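Local structure of fatty Acid Kinase (Fak) B3 protein (Streptococcus pneumoniae, 6CNG) at residues 158-161 and 162-166; 169-172 and 173-177. The protein binds a long-chain fatty acid, here linoleic acid, and probably serves as the lipid-binding partner of fatty acid kinase in fatty acid metabolism. All coordinates share one frame; numbering follows the deposited sequence.

How the contacts relate
The two contacts sit at opposite ends of helix 162-174, their centres about 15 Å apart, and follow one another along the chain without touching. Contact 1 starts the helix at the edge of the molecule, about 23 Å from the chain centre; contact 2 ends it about 14 Å from that centre, where the chain turns into strand 176-182. Each combines buried and exposed residues, so neither is wholly core. The chemistry differs with the end of the helix: at 158-166 a serine and a glutamate supply acceptors for backbone N-H groups, whereas at 169-177 backbone carbonyls accept i+3 and i+4 hydrogen bonds from backbone N-H groups or bind a sodium ion.

Contact 1 of 2, residues 158-161 and 162-166; sequences QGLS and FEEVV
Ser161 N-caps the helix that opens at Phe162, its carbonyl O accepting from Val165 N at 2.9 Å. The cap is a reciprocal capping box. In one direction Glu164 N donates to Ser161 OG at 3.0 Å. The serine torsion explains this reach: chi1 of 62° sets OG between its own N and carbonyl carbon, turned to the first helical turn. In the other direction Ser161 N donates to Glu164 OE1 at 2.9 Å; the bond is fairly straight at 163°, but it meets the anti side of the oxygen and lies 32° out of the carboxylate plane. Glu164 CG stands beside the glutamate's own backbone N, and the otherwise extended chain runs back along the cap to bring OE1 to Ser161 N; a carboxylate at this helix start would be expected to interact favourably with the helix dipole. Leu160 crosses the Glu164 side chain at about a right angle, its CG 3.5 Å from Glu164 CB. Leu160 CB touches Val165 CG2 at 3.7 Å, an apolar contact from just before the cap to the first turn. Helix 143-157 ends in a Schellman motif at Gly159, which has positive phi and two bonds back into the last turn, and Leu160 and Ser161 bridge to the next helix. Val165 packs on Leu152 and Leu155 of helix 143-157 and on Phe102 of strand 100-105, while the Phe162 ring stacks with Phe102 and also touches Lys132 and His134 of strand 132-137.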
# COMPACT_ATOMS: atom_id res chain seq x y z
N GLN A 158 9.90 7.64 -19.32
CA GLN A 158 11.23 8.14 -19.59
C GLN A 158 11.93 7.39 -20.70
O GLN A 158 12.97 7.86 -21.18
CB GLN A 158 12.05 8.08 -18.31
CG GLN A 158 11.57 9.07 -17.28
CD GLN A 158 12.30 8.93 -15.96
OE1 GLN A 158 13.42 8.46 -15.91
NE2 GLN A 158 11.65 9.37 -14.89
N GLY A 159 11.42 6.25 -21.12
CA GLY A 159 11.97 5.58 -22.27
C GLY A 159 12.94 4.48 -21.97
O GLY A 159 13.68 4.08 -22.88
N LEU A 160 12.95 3.96 -20.75
CA LEU A 160 13.89 2.91 -20.38
C LEU A 160 13.44 1.55 -20.91
O LEU A 160 12.27 1.31 -21.21
CB LEU A 160 14.06 2.84 -18.86
CG LEU A 160 15.17 3.66 -18.24
CD1 LEU A 160 15.05 5.09 -18.66
CD2 LEU A 160 15.15 3.54 -16.73
N SER A 161 14.41 0.66 -21.03
CA SER A 161 14.15 -0.71 -21.39
C SER A 161 13.61 -1.46 -20.19
O SER A 161 13.64 -0.98 -19.06
CB SER A 161 15.45 -1.37 -21.83
OG SER A 161 16.37 -1.38 -20.77
N PHE A 162 13.09 -2.65 -20.43
CA PHE A 162 12.60 -3.44 -19.32
C PHE A 162 13.69 -3.58 -18.27
O PHE A 162 13.46 -3.35 -17.08
CB PHE A 162 12.10 -4.81 -19.81
CG PHE A 162 11.69 -5.71 -18.69
CD1 PHE A 162 12.61 -6.55 -18.09
CD2 PHE A 162 10.41 -5.69 -18.21
CE1 PHE A 162 12.26 -7.34 -17.06
CE2 PHE A 162 10.06 -6.50 -17.16
CZ PHE A 162 10.98 -7.31 -16.59
N GLU A 163 14.91 -3.94 -18.69
CA GLU A 163 15.93 -4.23 -17.71
C GLU A 163 16.44 -2.95 -17.07
O GLU A 163 16.81 -2.95 -15.89
CB GLU A 163 17.06 -5.05 -18.32
CG GLU A 163 16.84 -6.58 -18.23
CD GLU A 163 16.20 -7.20 -19.48
OE1 GLU A 163 16.06 -6.47 -20.48
OE2 GLU A 163 15.84 -8.41 -19.45
N GLU A 164 16.41 -1.84 -17.80
CA GLU A 164 16.70 -0.55 -17.19
C GLU A 164 15.68 -0.23 -16.11
O GLU A 164 16.04 0.26 -15.04
CB GLU A 164 16.77 0.55 -18.26
CG GLU A 164 18.03 0.52 -19.14
CD GLU A 164 18.03 1.54 -20.30
OE1 GLU A 164 16.97 2.03 -20.68
OE2 GLU A 164 19.11 1.84 -20.84
N VAL A 165 14.40 -0.56 -16.33
CA VAL A 165 13.38 -0.23 -15.35
C VAL A 165 13.54 -1.09 -14.10
O VAL A 165 13.44 -0.59 -12.98
CB VAL A 165 11.97 -0.35 -15.95
CG1 VAL A 165 10.94 -0.13 -14.89
CG2 VAL A 165 11.77 0.66 -17.03
N VAL A 166 13.79 -2.38 -14.27
CA VAL A 166 14.05 -3.25 -13.12
C VAL A 166 15.16 -2.67 -12.25
O VAL A 166 15.06 -2.60 -11.03
CB VAL A 166 14.40 -4.67 -13.60
CG1 VAL A 166 14.80 -5.53 -12.42
CG2 VAL A 166 13.27 -5.27 -14.40

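Contact 2 of 2, residues 169-172 and 173-177. With NA (sodium ion), chain D.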
# COMPACT_ATOMS: atom_id res chain seq x y z
N ILE A 169 13.98 0.71 -10.46
CA ILE A 169 12.96 0.55 -9.43
C ILE A 169 13.51 -0.19 -8.22
O ILE A 169 13.12 0.07 -7.09
CB ILE A 169 11.71 -0.14 -10.00
CG1 ILE A 169 10.50 0.10 -9.08
CG2 ILE A 169 11.92 -1.63 -10.18
CD1 ILE A 169 9.94 1.55 -9.09
N THR A 170 14.44 -1.12 -8.43
CA THR A 170 15.10 -1.72 -7.29
C THR A 170 15.85 -0.67 -6.49
O THR A 170 15.78 -0.64 -5.26
CB THR A 170 16.02 -2.83 -7.76
OG1 THR A 170 15.26 -3.82 -8.48
CG2 THR A 170 16.63 -3.48 -6.59
N ALA A 171 16.52 0.24 -7.18
CA ALA A 171 17.21 1.31 -6.50
C ALA A 171 16.23 2.24 -5.82
O ALA A 171 16.44 2.64 -4.68
CB ALA A 171 18.07 2.08 -7.49
N TYR A 172 15.11 2.56 -6.48
CA TYR A 172 14.16 3.50 -5.92
C TYR A 172 13.55 2.95 -4.64
O TYR A 172 13.27 3.69 -3.70
CB TYR A 172 13.08 3.82 -6.94
CG TYR A 172 12.04 4.83 -6.47
CD1 TYR A 172 12.38 6.14 -6.26
CD2 TYR A 172 10.72 4.47 -6.27
CE1 TYR A 172 11.46 7.04 -5.83
CE2 TYR A 172 9.79 5.37 -5.86
CZ TYR A 172 10.15 6.66 -5.64
OH TYR A 172 9.23 7.58 -5.23
N GLN A 173 13.32 1.65 -4.60
CA GLN A 173 12.75 1.02 -3.42
C GLN A 173 13.65 1.14 -2.19
O GLN A 173 13.16 1.03 -1.07
CB GLN A 173 12.40 -0.43 -3.76
CG GLN A 173 11.63 -1.10 -2.67
CD GLN A 173 11.17 -2.50 -3.05
OE1 GLN A 173 11.60 -3.05 -4.06
NE2 GLN A 173 10.33 -3.08 -2.21
N GLU A 174 14.94 1.39 -2.35
CA GLU A 174 15.76 1.71 -1.20
C GLU A 174 15.48 3.11 -0.68
O GLU A 174 15.75 3.37 0.49
CB GLU A 174 17.23 1.58 -1.57
CG GLU A 174 17.62 0.25 -2.20
CD GLU A 174 18.98 0.29 -2.89
OE1 GLU A 174 19.69 1.31 -2.74
OE2 GLU A 174 19.36 -0.68 -3.58
N LYS A 175 14.94 3.99 -1.54
CA LYS A 175 14.68 5.39 -1.26
C LYS A 175 13.29 5.64 -0.72
O LYS A 175 12.95 6.79 -0.47
CB LYS A 175 14.78 6.26 -2.54
CG LYS A 175 16.16 6.51 -3.13
CD LYS A 175 16.08 7.21 -4.51
CE LYS A 175 16.96 6.55 -5.59
NZ LYS A 175 16.19 6.07 -6.78
N THR A 176 12.47 4.61 -0.57
CA THR A 176 11.08 4.75 -0.18
C THR A 176 10.82 4.03 1.13
O THR A 176 11.38 2.96 1.40
CB THR A 176 10.12 4.22 -1.27
OG1 THR A 176 10.34 2.84 -1.52
CG2 THR A 176 10.30 4.97 -2.54
N LYS A 177 9.95 4.64 1.94
CA LYS A 177 9.62 4.16 3.27
C LYS A 177 8.12 4.32 3.53
O LYS A 177 7.40 4.95 2.75
CB LYS A 177 10.47 4.90 4.32
CG LYS A 177 12.04 4.81 4.11
CD LYS A 177 12.67 3.48 4.49
CE LYS A 177 14.18 3.36 4.08
NZ LYS A 177 14.76 1.98 4.26
NA NA D . 11.39 0.67 1.05
O HOH W 1 10.74 -1.48 0.81
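Tyr172 and Thr176 make the CH-pi contact of this helix end: the methyl CG2 of Thr176 lies over one face of the tyrosine ring, 3.7 Å from its centroid and 24° off the normal, displaced toward the rim near CE2. With CG anti to the backbone N (chi1 -178°), the Tyr172 ring is swung to where Thr176 CG2 reaches its face, the two side chains crossing at about a right angle. Lys175 approaches the same ring differently. Its chain, bent at its last two torsions, brings NZ to the ring edge near the plane, 3.8 Å from Tyr172 CD1, so the ammonium is not placed for a cation-pi interaction over the face.

Among the backbone hydrogen bonds, Gln173 N still reaches Ile169 O in the helical i to i+4 pattern. The next two shorten to i to i+3: Glu174 N to Ala171 O, and Lys175 N to Tyr172 O at 2.7 Å. These tighter bonds accompany the passage from helix 162-174 to strand 176-182, which pairs antiparallel with strand 294-300; the backbones of Lys175 and Lys177 hydrogen-bond with those of Ile300 and Tyr298.

Two backbone carbonyls, one from the last helical residues and one from the start of the strand, bind the sodium ion: Gln173 O at a longer 2.8 Å and Thr176 O at 2.3 Å. A water at 2.3 Å and Glu144 OE2 of helix 143-157 are the remaining ligands. Polar side-chain ends are held from outside: Tyr172 OH by Glu299, and Gln173 NE2 by the carbonyl O of Asp137, with a weak 3.4 Å bond from NE2 to the O of the sodium-bound water.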